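Local coordinates for putative xanthine dehydrogenase YAGS fad-binding subunit (Escherichia coli, PDB 5G5G), which probably oxidises aldehydes as the molybdenum-binding subunit of a periplasmic aldehyde oxidase, holding a pterin cytosine dinucleotide cofactor, at residues A221-V226 with D251-A256; G457-E462 with E482-P487; Q478-M483 with E489-H494; A701-V706 with Y717-D722; I712-Y717 with D722-K727. All coordinates share one frame; numbering follows the deposited sequence. Where two conformers were deposited one is given.

Contact 1: A221-V226 with D251-A256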
# COMPACT_ATOMS: atom_id res chain seq x y z
N ALA C 221 -17.00 -2.41 -23.72
CA ALA C 221 -17.74 -2.59 -24.97
C ALA C 221 -17.20 -1.71 -26.08
O ALA C 221 -17.03 -2.18 -27.19
CB ALA C 221 -19.24 -2.40 -24.77
N LYS C 222 -16.92 -0.43 -25.81
CA LYS C 222 -16.39 0.45 -26.86
C LYS C 222 -15.01 0.01 -27.34
O LYS C 222 -14.67 0.15 -28.52
CB LYS C 222 -16.31 1.89 -26.35
CG LYS C 222 -15.89 2.90 -27.39
CD LYS C 222 -16.07 4.33 -26.85
CE LYS C 222 -15.29 5.40 -27.65
NZ LYS C 222 -15.93 6.02 -28.83
N THR C 223 -14.18 -0.44 -26.40
CA THR C 223 -12.83 -0.88 -26.74
C THR C 223 -12.87 -2.14 -27.61
O THR C 223 -12.15 -2.26 -28.64
CB THR C 223 -12.00 -1.14 -25.46
OG1 THR C 223 -12.02 0.02 -24.60
CG2 THR C 223 -10.58 -1.44 -25.82
N LEU C 224 -13.68 -3.10 -27.21
CA LEU C 224 -13.87 -4.33 -28.00
C LEU C 224 -14.68 -4.15 -29.27
O LEU C 224 -14.64 -5.06 -30.14
CB LEU C 224 -14.62 -5.36 -27.17
CG LEU C 224 -13.83 -5.89 -25.94
CD1 LEU C 224 -14.73 -6.81 -25.12
CD2 LEU C 224 -12.59 -6.62 -26.42
N LYS C 225 -15.42 -3.04 -29.37
CA LYS C 225 -16.35 -2.80 -30.52
C LYS C 225 -17.46 -3.82 -30.57
O LYS C 225 -17.74 -4.45 -31.60
CB LYS C 225 -15.60 -2.72 -31.84
CG LYS C 225 -14.49 -1.68 -31.88
CD LYS C 225 -13.69 -1.78 -33.19
CE LYS C 225 -13.16 -0.43 -33.64
NZ LYS C 225 -13.94 0.15 -34.79
N VAL C 226 -18.10 -4.00 -29.45
CA VAL C 226 -19.23 -4.92 -29.32
C VAL C 226 -20.39 -4.14 -28.70
O VAL C 226 -20.17 -3.10 -28.07
CB VAL C 226 -18.93 -6.19 -28.48
CG1 VAL C 226 -17.76 -6.96 -29.07
CG2 VAL C 226 -18.69 -5.88 -27.00
N ASP C 251 -5.81 -5.49 -17.56
CA ASP C 251 -6.27 -6.86 -17.16
C ASP C 251 -7.63 -7.25 -17.79
O ASP C 251 -7.85 -8.40 -18.21
CB ASP C 251 -6.36 -6.99 -15.64
CG ASP C 251 -7.34 -5.98 -15.02
OD1 ASP C 251 -7.18 -4.77 -15.30
OD2 ASP C 251 -8.28 -6.41 -14.28
N ALA C 252 -8.57 -6.33 -17.73
CA ALA C 252 -9.93 -6.52 -18.22
C ALA C 252 -9.95 -6.69 -19.75
O ALA C 252 -10.58 -7.60 -20.29
CB ALA C 252 -10.76 -5.33 -17.79
N LEU C 253 -9.33 -5.75 -20.45
CA LEU C 253 -9.23 -5.85 -21.87
C LEU C 253 -8.58 -7.15 -22.30
O LEU C 253 -9.12 -7.88 -23.15
CB LEU C 253 -8.47 -4.67 -22.47
CG LEU C 253 -8.33 -4.78 -23.99
CD1 LEU C 253 -9.67 -4.84 -24.70
CD2 LEU C 253 -7.53 -3.62 -24.55
N LEU C 254 -7.43 -7.46 -21.69
CA LEU C 254 -6.66 -8.63 -22.18
C LEU C 254 -7.39 -9.92 -21.83
O LEU C 254 -7.40 -10.87 -22.66
CB LEU C 254 -5.23 -8.59 -21.68
CG LEU C 254 -4.42 -7.52 -22.45
CD1 LEU C 254 -3.14 -7.28 -21.73
CD2 LEU C 254 -4.06 -7.96 -23.84
N ALA C 255 -8.02 -9.99 -20.66
CA ALA C 255 -8.81 -11.18 -20.33
C ALA C 255 -9.86 -11.44 -21.38
O ALA C 255 -10.05 -12.57 -21.87
CB ALA C 255 -9.44 -11.06 -18.94
N ALA C 256 -10.58 -10.37 -21.73
CA ALA C 256 -11.66 -10.44 -22.69
C ALA C 256 -11.18 -10.86 -24.10
O ALA C 256 -11.73 -11.79 -24.72
CB ALA C 256 -12.38 -9.11 -22.76

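Contact 2: G457-E462 with E482-P487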
# COMPACT_ATOMS: atom_id res chain seq x y z
N GLY C 457 -41.11 -11.49 4.56
CA GLY C 457 -40.87 -10.26 5.34
C GLY C 457 -39.48 -9.65 5.20
O GLY C 457 -39.23 -8.55 5.71
N THR C 458 -38.55 -10.34 4.53
CA THR C 458 -37.20 -9.81 4.33
C THR C 458 -37.19 -8.85 3.13
O THR C 458 -38.13 -8.84 2.31
CB THR C 458 -36.18 -10.92 4.06
OG1 THR C 458 -36.52 -11.59 2.85
CG2 THR C 458 -36.12 -11.92 5.24
N VAL C 459 -36.13 -8.05 3.04
CA VAL C 459 -36.04 -7.00 2.04
C VAL C 459 -34.77 -7.30 1.21
O VAL C 459 -33.75 -7.76 1.77
CB VAL C 459 -35.98 -5.61 2.70
CG1 VAL C 459 -35.60 -4.53 1.68
CG2 VAL C 459 -37.30 -5.29 3.37
N THR C 460 -34.86 -7.14 -0.11
CA THR C 460 -33.70 -7.36 -0.99
C THR C 460 -33.37 -6.05 -1.73
O THR C 460 -34.24 -5.50 -2.37
CB THR C 460 -33.98 -8.47 -2.01
OG1 THR C 460 -34.39 -9.67 -1.29
CG2 THR C 460 -32.76 -8.76 -2.84
N VAL C 461 -32.15 -5.58 -1.63
CA VAL C 461 -31.71 -4.39 -2.34
C VAL C 461 -30.75 -4.83 -3.45
O VAL C 461 -29.84 -5.60 -3.16
CB VAL C 461 -30.96 -3.43 -1.42
CG1 VAL C 461 -30.36 -2.27 -2.20
CG2 VAL C 461 -31.90 -2.92 -0.32
N GLU C 462 -31.00 -4.38 -4.68
CA GLU C 462 -30.06 -4.60 -5.79
C GLU C 462 -29.66 -3.26 -6.40
O GLU C 462 -30.52 -2.48 -6.80
CB GLU C 462 -30.70 -5.43 -6.88
CG GLU C 462 -31.11 -6.84 -6.40
CD GLU C 462 -32.12 -7.55 -7.27
OE1 GLU C 462 -33.01 -6.89 -7.87
OE2 GLU C 462 -32.07 -8.78 -7.30
N GLU C 482 -34.29 1.26 7.59
CA GLU C 482 -34.88 2.46 8.14
C GLU C 482 -36.19 2.78 7.45
O GLU C 482 -37.19 3.09 8.10
CB GLU C 482 -33.94 3.66 8.00
CG GLU C 482 -34.42 4.87 8.78
CD GLU C 482 -34.06 4.81 10.26
OE1 GLU C 482 -32.82 4.71 10.56
OE2 GLU C 482 -34.97 4.87 11.10
N MET C 483 -36.16 2.74 6.12
CA MET C 483 -37.34 3.14 5.32
C MET C 483 -38.53 2.19 5.46
O MET C 483 -39.68 2.61 5.39
CB MET C 483 -36.93 3.25 3.87
CG MET C 483 -35.98 4.40 3.57
SD MET C 483 -36.68 6.02 3.86
CE MET C 483 -37.88 6.22 2.53
N LEU C 484 -38.24 0.90 5.65
CA LEU C 484 -39.26 -0.13 5.65
C LEU C 484 -39.66 -0.59 7.04
O LEU C 484 -40.62 -1.33 7.17
CB LEU C 484 -38.84 -1.32 4.76
CG LEU C 484 -38.85 -0.91 3.28
CD1 LEU C 484 -38.01 -1.86 2.47
CD2 LEU C 484 -40.25 -0.90 2.73
N GLY C 485 -38.94 -0.12 8.08
CA GLY C 485 -39.25 -0.47 9.47
C GLY C 485 -38.90 -1.92 9.83
O GLY C 485 -39.59 -2.54 10.66
N VAL C 486 -37.88 -2.47 9.18
CA VAL C 486 -37.45 -3.86 9.43
C VAL C 486 -36.06 -3.87 10.10
O VAL C 486 -35.35 -2.85 10.06
CB VAL C 486 -37.45 -4.76 8.20
CG1 VAL C 486 -38.86 -4.88 7.64
CG2 VAL C 486 -36.46 -4.29 7.14
N PRO C 487 -35.71 -5.00 10.77
CA PRO C 487 -34.40 -5.05 11.43
C PRO C 487 -33.32 -5.06 10.36
O PRO C 487 -33.57 -5.60 9.29
CB PRO C 487 -34.43 -6.40 12.18
CG PRO C 487 -35.88 -6.75 12.32
CD PRO C 487 -36.50 -6.22 11.04

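Contact 3: Q478-M483 with E489-H494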
# COMPACT_ATOMS: atom_id res chain seq x y z
N GLN C 478 -28.76 -0.39 5.93
CA GLN C 478 -29.30 0.49 6.97
C GLN C 478 -30.42 1.40 6.43
O GLN C 478 -31.46 1.63 7.13
CB GLN C 478 -28.22 1.31 7.61
CG GLN C 478 -27.20 0.50 8.43
CD GLN C 478 -25.99 1.35 8.84
OE1 GLN C 478 -24.90 1.27 8.28
NE2 GLN C 478 -26.20 2.20 9.85
N THR C 479 -30.20 1.90 5.22
CA THR C 479 -31.17 2.78 4.55
C THR C 479 -32.49 2.08 4.27
O THR C 479 -33.58 2.55 4.67
CB THR C 479 -30.59 3.38 3.26
OG1 THR C 479 -29.38 4.11 3.56
CG2 THR C 479 -31.61 4.31 2.59
N ALA C 480 -32.41 0.90 3.67
CA ALA C 480 -33.61 0.14 3.44
C ALA C 480 -34.34 -0.28 4.73
O ALA C 480 -35.57 -0.18 4.83
CB ALA C 480 -33.32 -1.05 2.57
N ALA C 481 -33.57 -0.72 5.73
CA ALA C 481 -34.15 -1.10 6.99
C ALA C 481 -34.92 0.09 7.62
O ALA C 481 -36.02 -0.07 8.17
CB ALA C 481 -33.05 -1.60 7.93
N GLU C 482 -34.29 1.26 7.59
CA GLU C 482 -34.88 2.46 8.14
C GLU C 482 -36.19 2.78 7.45
O GLU C 482 -37.19 3.09 8.10
CB GLU C 482 -33.94 3.66 8.00
CG GLU C 482 -34.42 4.87 8.78
CD GLU C 482 -34.06 4.81 10.26
OE1 GLU C 482 -32.82 4.71 10.56
OE2 GLU C 482 -34.97 4.87 11.10
N MET C 483 -36.16 2.74 6.12
CA MET C 483 -37.34 3.14 5.32
C MET C 483 -38.53 2.19 5.46
O MET C 483 -39.68 2.61 5.39
CB MET C 483 -36.93 3.25 3.87
CG MET C 483 -35.98 4.40 3.57
SD MET C 483 -36.68 6.02 3.86
CE MET C 483 -37.88 6.22 2.53
N GLU C 489 -30.86 -6.99 10.09
CA GLU C 489 -30.46 -8.36 9.72
C GLU C 489 -31.45 -9.03 8.73
O GLU C 489 -31.18 -10.10 8.20
CB GLU C 489 -30.19 -9.23 10.97
CG GLU C 489 -31.37 -9.39 11.89
CD GLU C 489 -31.51 -8.27 12.96
OE1 GLU C 489 -30.91 -7.13 12.86
OE2 GLU C 489 -32.27 -8.56 13.94
N GLN C 490 -32.57 -8.36 8.44
CA GLN C 490 -33.52 -8.88 7.47
C GLN C 490 -33.38 -8.27 6.07
O GLN C 490 -34.25 -8.47 5.20
CB GLN C 490 -34.94 -8.66 8.02
CG GLN C 490 -35.34 -9.74 9.04
CD GLN C 490 -36.83 -9.76 9.35
OE1 GLN C 490 -37.69 -9.56 8.46
NE2 GLN C 490 -37.16 -10.03 10.61
N VAL C 491 -32.32 -7.52 5.84
CA VAL C 491 -32.10 -6.89 4.56
C VAL C 491 -30.92 -7.57 3.87
O VAL C 491 -29.83 -7.70 4.46
CB VAL C 491 -31.81 -5.39 4.70
CG1 VAL C 491 -31.66 -4.74 3.35
CG2 VAL C 491 -32.94 -4.70 5.51
N ALA C 492 -31.12 -8.00 2.65
CA ALA C 492 -30.03 -8.55 1.84
C ALA C 492 -29.67 -7.48 0.85
O ALA C 492 -30.56 -6.83 0.35
CB ALA C 492 -30.47 -9.81 1.10
N VAL C 493 -28.40 -7.32 0.55
CA VAL C 493 -27.93 -6.33 -0.41
C VAL C 493 -26.97 -7.00 -1.40
O VAL C 493 -25.98 -7.61 -0.99
CB VAL C 493 -27.19 -5.20 0.31
CG1 VAL C 493 -26.65 -4.16 -0.68
CG2 VAL C 493 -28.05 -4.55 1.40
N HIS C 494 -27.31 -6.86 -2.67
CA HIS C 494 -26.54 -7.41 -3.78
C HIS C 494 -26.01 -6.23 -4.58
O HIS C 494 -26.78 -5.37 -5.03
CB HIS C 494 -27.44 -8.28 -4.62
CG HIS C 494 -28.11 -9.35 -3.82
ND1 HIS C 494 -27.40 -10.26 -3.06
CD2 HIS C 494 -29.42 -9.62 -3.60
CE1 HIS C 494 -28.26 -11.06 -2.42
NE2 HIS C 494 -29.49 -10.70 -2.74

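Contact 4: A701-V706 with Y717-D722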
# COMPACT_ATOMS: atom_id res chain seq x y z
N ALA C 701 -0.68 18.95 7.92
CA ALA C 701 -0.67 18.98 9.40
C ALA C 701 0.58 18.28 9.94
O ALA C 701 1.22 18.81 10.81
CB ALA C 701 -1.90 18.37 9.99
N ILE C 702 0.99 17.15 9.33
CA ILE C 702 2.24 16.52 9.71
C ILE C 702 3.48 17.40 9.41
O ILE C 702 4.38 17.54 10.24
CB ILE C 702 2.34 15.14 9.03
CG1 ILE C 702 1.18 14.26 9.54
CG2 ILE C 702 3.72 14.48 9.26
CD1 ILE C 702 1.02 13.01 8.70
N ALA C 703 3.56 17.94 8.21
CA ALA C 703 4.64 18.87 7.87
C ALA C 703 4.75 20.05 8.84
O ALA C 703 5.86 20.36 9.30
CB ALA C 703 4.47 19.40 6.44
N ASN C 704 3.61 20.65 9.18
CA ASN C 704 3.57 21.76 10.09
C ASN C 704 4.04 21.33 11.51
O ASN C 704 4.68 22.09 12.21
CB ASN C 704 2.19 22.33 10.11
CG ASN C 704 1.81 23.07 8.80
OD1 ASN C 704 2.66 23.47 8.02
ND2 ASN C 704 0.55 23.28 8.60
N ALA C 705 3.70 20.11 11.91
CA ALA C 705 4.16 19.53 13.19
C ALA C 705 5.65 19.29 13.17
O ALA C 705 6.32 19.52 14.16
CB ALA C 705 3.40 18.22 13.52
N VAL C 706 6.19 18.79 12.05
CA VAL C 706 7.65 18.67 11.91
C VAL C 706 8.36 20.03 12.01
O VAL C 706 9.40 20.14 12.68
CB VAL C 706 8.04 17.96 10.59
CG1 VAL C 706 9.53 18.06 10.33
CG2 VAL C 706 7.57 16.48 10.59
N TYR C 717 7.79 17.34 -0.65
CA TYR C 717 7.38 16.09 0.03
C TYR C 717 8.00 14.88 -0.69
O TYR C 717 8.31 14.98 -1.88
CB TYR C 717 5.89 15.96 -0.04
CG TYR C 717 5.09 16.87 0.84
CD1 TYR C 717 4.63 18.13 0.38
CD2 TYR C 717 4.69 16.44 2.07
CE1 TYR C 717 3.81 18.94 1.18
CE2 TYR C 717 3.83 17.19 2.85
CZ TYR C 717 3.39 18.44 2.42
OH TYR C 717 2.53 19.12 3.23
N PRO C 718 8.16 13.73 -0.02
CA PRO C 718 7.89 13.53 1.40
C PRO C 718 9.01 14.08 2.28
O PRO C 718 10.15 14.30 1.81
CB PRO C 718 7.82 11.98 1.52
CG PRO C 718 8.75 11.51 0.43
CD PRO C 718 8.67 12.49 -0.68
N ILE C 719 8.69 14.28 3.55
CA ILE C 719 9.60 14.86 4.50
C ILE C 719 10.38 13.75 5.21
O ILE C 719 10.02 13.28 6.29
CB ILE C 719 8.86 15.79 5.46
CG1 ILE C 719 8.09 16.87 4.68
CG2 ILE C 719 9.87 16.49 6.37
CD1 ILE C 719 7.15 17.70 5.53
N THR C 720 11.48 13.38 4.57
CA THR C 720 12.35 12.35 5.02
C THR C 720 13.54 12.93 5.73
O THR C 720 13.84 14.15 5.68
CB THR C 720 12.74 11.46 3.82
OG1 THR C 720 13.33 12.28 2.79
CG2 THR C 720 11.57 10.72 3.34
N LEU C 721 14.24 12.09 6.48
CA LEU C 721 15.24 12.58 7.41
C LEU C 721 16.41 13.32 6.71
O LEU C 721 17.03 14.24 7.26
CB LEU C 721 15.79 11.44 8.26
CG LEU C 721 16.60 10.33 7.56
CD1 LEU C 721 18.08 10.63 7.37
CD2 LEU C 721 16.44 9.00 8.32
N ASP C 722 16.71 12.89 5.47
CA ASP C 722 17.77 13.55 4.71
C ASP C 722 17.44 15.01 4.38
O ASP C 722 18.36 15.76 4.11
CB ASP C 722 18.12 12.77 3.47
CG ASP C 722 16.92 12.40 2.65
OD1 ASP C 722 15.87 11.96 3.18
OD2 ASP C 722 17.04 12.53 1.42

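Contact 5: I712-Y717 with D722-K727. With GOL (glycerol), chain B.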
# COMPACT_ATOMS: atom_id res chain seq x y z
N ILE C 712 12.46 23.50 11.03
CA ILE C 712 12.86 23.30 9.63
C ILE C 712 11.62 23.17 8.74
O ILE C 712 10.78 22.23 8.91
CB ILE C 712 13.74 22.04 9.47
CG1 ILE C 712 14.89 22.02 10.48
CG2 ILE C 712 14.19 21.87 8.00
CD1 ILE C 712 15.53 20.64 10.63
N ARG C 713 11.47 24.11 7.79
CA ARG C 713 10.42 24.00 6.78
C ARG C 713 10.89 23.15 5.63
O ARG C 713 12.00 23.36 5.11
CB ARG C 713 10.05 25.35 6.21
CG ARG C 713 9.40 26.27 7.18
CD ARG C 713 7.94 25.93 7.35
NE ARG C 713 7.34 26.95 8.21
CZ ARG C 713 6.13 26.86 8.74
NH1 ARG C 713 5.37 25.80 8.55
NH2 ARG C 713 5.69 27.86 9.49
N VAL C 714 10.12 22.14 5.26
CA VAL C 714 10.46 21.34 4.11
C VAL C 714 9.26 21.44 3.16
O VAL C 714 8.12 21.06 3.51
CB VAL C 714 10.69 19.87 4.50
CG1 VAL C 714 10.97 19.01 3.26
CG2 VAL C 714 11.80 19.79 5.54
N ARG C 715 9.52 21.91 1.94
CA ARG C 715 8.42 22.19 1.01
C ARG C 715 8.34 21.22 -0.16
O ARG C 715 7.48 21.36 -1.01
CB ARG C 715 8.55 23.64 0.52
CG ARG C 715 8.64 24.67 1.63
CD ARG C 715 8.56 26.07 1.09
NE ARG C 715 8.61 27.02 2.17
CZ ARG C 715 9.73 27.43 2.77
NH1 ARG C 715 10.93 27.03 2.33
NH2 ARG C 715 9.65 28.30 3.76
N ASP C 716 9.25 20.26 -0.20
CA ASP C 716 9.26 19.18 -1.19
C ASP C 716 8.98 17.86 -0.45
O ASP C 716 9.79 17.37 0.34
CB ASP C 716 10.56 19.12 -2.01
CG ASP C 716 11.79 18.88 -1.17
OD1 ASP C 716 12.01 19.69 -0.25
OD2 ASP C 716 12.54 17.90 -1.43
N TYR C 717 7.79 17.34 -0.65
CA TYR C 717 7.38 16.09 0.03
C TYR C 717 8.00 14.88 -0.69
O TYR C 717 8.31 14.98 -1.88
CB TYR C 717 5.89 15.96 -0.04
CG TYR C 717 5.09 16.87 0.84
CD1 TYR C 717 4.63 18.13 0.38
CD2 TYR C 717 4.69 16.44 2.07
CE1 TYR C 717 3.81 18.94 1.18
CE2 TYR C 717 3.83 17.19 2.85
CZ TYR C 717 3.39 18.44 2.42
OH TYR C 717 2.53 19.12 3.23
N ASP C 722 16.71 12.89 5.47
CA ASP C 722 17.77 13.55 4.71
C ASP C 722 17.44 15.01 4.38
O ASP C 722 18.36 15.76 4.11
CB ASP C 722 18.12 12.77 3.47
CG ASP C 722 16.92 12.40 2.65
OD1 ASP C 722 15.87 11.96 3.18
OD2 ASP C 722 17.04 12.53 1.42
N LYS C 723 16.18 15.41 4.50
CA LYS C 723 15.80 16.81 4.32
C LYS C 723 15.89 17.63 5.61
O LYS C 723 15.74 18.88 5.61
CB LYS C 723 14.39 16.84 3.74
CG LYS C 723 14.34 16.22 2.37
CD LYS C 723 12.95 16.18 1.76
CE LYS C 723 13.06 15.47 0.42
NZ LYS C 723 11.82 15.26 -0.32
N LEU C 724 16.15 16.95 6.72
CA LEU C 724 16.22 17.57 8.04
C LEU C 724 17.60 17.54 8.66
O LEU C 724 17.98 18.46 9.43
CB LEU C 724 15.28 16.82 9.00
CG LEU C 724 13.80 16.68 8.64
CD1 LEU C 724 13.01 15.90 9.70
CD2 LEU C 724 13.18 18.06 8.50
N LEU C 725 18.36 16.50 8.34
CA LEU C 725 19.53 16.10 9.14
C LEU C 725 20.54 17.24 9.43
O LEU C 725 20.97 17.45 10.56
CB LEU C 725 20.23 14.94 8.40
CG LEU C 725 21.18 14.03 9.16
CD1 LEU C 725 20.47 13.36 10.32
CD2 LEU C 725 21.67 12.97 8.18
N ASP C 726 20.91 17.98 8.40
CA ASP C 726 21.92 19.03 8.60
C ASP C 726 21.43 20.31 9.32
O ASP C 726 22.23 21.22 9.48
CB ASP C 726 22.67 19.36 7.29
CG ASP C 726 21.82 20.12 6.28
OD1 ASP C 726 20.67 20.48 6.58
OD2 ASP C 726 22.32 20.33 5.14
N LYS C 727 20.16 20.38 9.74
CA LYS C 727 19.69 21.48 10.63
C LYS C 727 19.14 21.04 12.01
O LYS C 727 18.55 21.86 12.73
CB LYS C 727 18.69 22.38 9.87
CG LYS C 727 19.36 23.14 8.71
CD LYS C 727 18.47 24.09 7.90
CE LYS C 727 17.42 23.36 7.05
NZ LYS C 727 17.89 22.77 5.76
C1 GOL B . 10.96 14.61 -3.46
O1 GOL B . 11.80 13.82 -2.59
C2 GOL B . 11.68 15.44 -4.52
O2 GOL B . 12.72 16.25 -3.93
C3 GOL B . 12.19 14.57 -5.68
O3 GOL B . 12.93 13.43 -5.20

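Contact 1: A221-V226 with D251-A256
This is a buried, wholly apolar helix-to-helix contact. It joins the C-terminal turn of helix 213-224 to the first half of helix 250-262, through T223 and L224 on one side and L253 and A256 on the other. The backbones come nearest at T223 and L253, with CA atoms 7.8 Å apart. L253 CD1 touches two groups: it meets T223 CG2 at 3.7 Å and L224 CD2 at 3.8 Å. L253 puts its CG opposite the backbone N (chi1 178°), and this brings both methyls close to the T223 methyl. CD2 is the more distant of the two, 4.0 Å from T223 CG2. The L224 and L253 side chains run alongside each other, pointing opposite ways. The second branch of L224 goes to the next turn, where its CD1 lies 4.0 Å from A256 CB. Helix 213-224 is the crossover of a beta-alpha-beta unit between the parallel, neighbouring strands 203-208 and 231-234. Both helices pack on the sheet that holds these strands: L224 and A256 both touch L204, and L224 also touches W199. The hydroxyl of T223 takes no part in the contact, as OG1 is bonded to D219 O. Just beyond L224 the helix ends in a Schellman motif. K225 is its C-prime residue, with a positive phi of 63°. V226 N bonds to A221 O at 3.1 Å, and K225 N bonds weakly to K222 O. Between the two segments the chain passes G243 and L246, which line the pocket of the dioxothiomolybdenum ion.

Contact 2: G457-E462 with E482-P487
V459 opens the extended backbone of strand 459-462, and it faces L484, the last residue of helix 472-484. Past L484 the chain leaves the helix at G485, where phi is positive (72°), and V486 is already extended. V459 is thus met from two levels, by the helix end and by the turn after it. At the other end of the contact, G457 also has a positive phi, 90°. A CB there would be pressed against the carbonyl O of N456. L484 CD1 reaches both branches of V459, lying 3.6 Å from V459 CG2 and 3.7 Å from V459 CG1. V459 CG2 is shared, for V486 CG2 comes within 4.0 Å of it. The segments belong to a beta-alpha-beta unit made of strand 459-462, helix 472-484 and strand 491-494. The helix covers one face of the sheet. With V486 CG1 opposite the carbonyl carbon (chi1 -62°), V486 CG2 falls between the backbone N and the carbonyl carbon, toward V459. The other branch, V486 CG1, rests loosely against G457 O at 4.2 Å. Around this group, V451 and L453 of the adjoining strand touch V459, and I530 of helix 511-534 touches L484.

Contact 3: Q478-M483 with E489-H494
The helix turn that presses A480 and A481 against V491 is tied down by E482 OE1, which accepts from the backbone N of both V17 and V18. The second oxygen, E482 OE2, takes K16 N. The carboxylate is therefore gripped by three amides of the N-terminal part of the chain, on a side of the helix that does not face the strand. The contact itself belongs to the second half of a beta-alpha-beta unit, in which helix 472-484 returns to strand 491-494. That strand lies parallel to 459-462. No hydrogen bond crosses between the two segments. Within the helix, E482 N bonds to Q478 O at 2.9 Å. The approach is close, as the helix residues that meet V491 here, A480 and A481, are alanines: the CA atoms of A481 and V491 are 6.6 Å apart. From the strand segment, V491 alone makes the contact, at the start of its strand. With its CG1 opposite the backbone N (chi1 -177°), it spreads its two methyls over neighbouring helix residues. A477 and V461 also touch V491. Its CG1 meets A480 CB at 4.1 Å. Its CG2 lies 3.9 Å from A481 CB and 4.0 Å from the backbone N of A481.

Contact 4: A701-V706 with Y717-D722
A703, with its small side chain, leaves a shallow place on the surface of helix 698-710, and I719 CD1 of the following loop fills it. V706 flanks this place one turn on. I719 CD1 lies 3.3 Å from A703 CB, tighter than usual for two carbons, and 3.6 Å from A703 CA. The short alanine side chain lets it come this near the helix backbone. I719 has CG1 opposite its carbonyl carbon (chi1 -56°) and an extended outer bond. Its long branch therefore goes to A703, while the short one, I719 CG2, turns to V706. That second contact is looser, with I719 CG2 4.3 Å from V706 CG1. Y717 reaches A703 from another side. Its OH stands 3.8 Å from A703 CB, and its ring lies oblique to that methyl. The same OH bonds to M359 O, which fixes the far end of the ring against helix 354-372. I363 of that helix touches both A703 and Y717. The loop is shaped by a cis peptide bond before P718. I719 is then the centre of an inverse gamma turn, closed by a weak bond of 3.2 Å from T720 N to P718 O, which offers the isoleucine to the helix.

Contact 5: I712-Y717 with D722-K727
K723 joins D716 across a loop that folds back on itself after helix 698-710, near the C terminus of the chain. The contact has an apolar part and one polar centre, the ammonium group of K723. K723 NZ bonds to D716 O at 3.0 Å, coming from well above the carbonyl plane (54° out of it). It also bonds to P718 O, so two backbone carbonyls are satisfied by one nitrogen. A salt bridge to D716 OD2 adds a weak bond of 3.0 Å, but D716 has two conformers, so this link is less certain. A glycerol, probably from the crystallisation liquor, is a further partner: K723 NZ bonds to its O1 at 2.7 Å. Its O2 donates to D716 OD2 in the conformer given, and the glycerol also bonds to E641 OE1. An extended side chain carries NZ there, passing V714 CG1, which K723 CD meets at 3.8 Å. A methionine in place of K723 would probably leave the carbonyls of D716 and P718 without this donor, and the D716 carboxylate, in that conformer, without its countercharge. R713 and R715, which alternate with I712, V714 and D716, have other partners: R713 is bridged to D366 and E370, and R715 to E367. The apolar part is built round I712, V714 and L724. L724 CD2 meets V714 CG2 at 3.7 Å and I712 CG2 at 4.0 Å. I712 CD1 lies 3.5 Å from L724 O, and the bent chain of K727 sets its CE 3.7 Å from I712 CG2.

How the contacts relate
From the N terminus, contact 1 comes first. It closes a loop of 24 residues between two helices, and it is complete before contact 2 opens. Contacts 2 and 3 interlock in one beta-alpha-beta unit, contact 3 beginning on the stretch where contact 2 ends. Helix 472-484 packs on strand 459-462 in the first and on 491-494 in the second. They share E482 and M483, and the two strands are bonded directly, V459 O to A492 N at 2.8 Å. Contacts 4 and 5 lie near the C terminus and cross, sharing Y717 and D722. Contact 4 lays the C-terminal loop on helix 698-710, and contact 5 folds that loop back on itself, across the chain's centre from contacts 2 and 3.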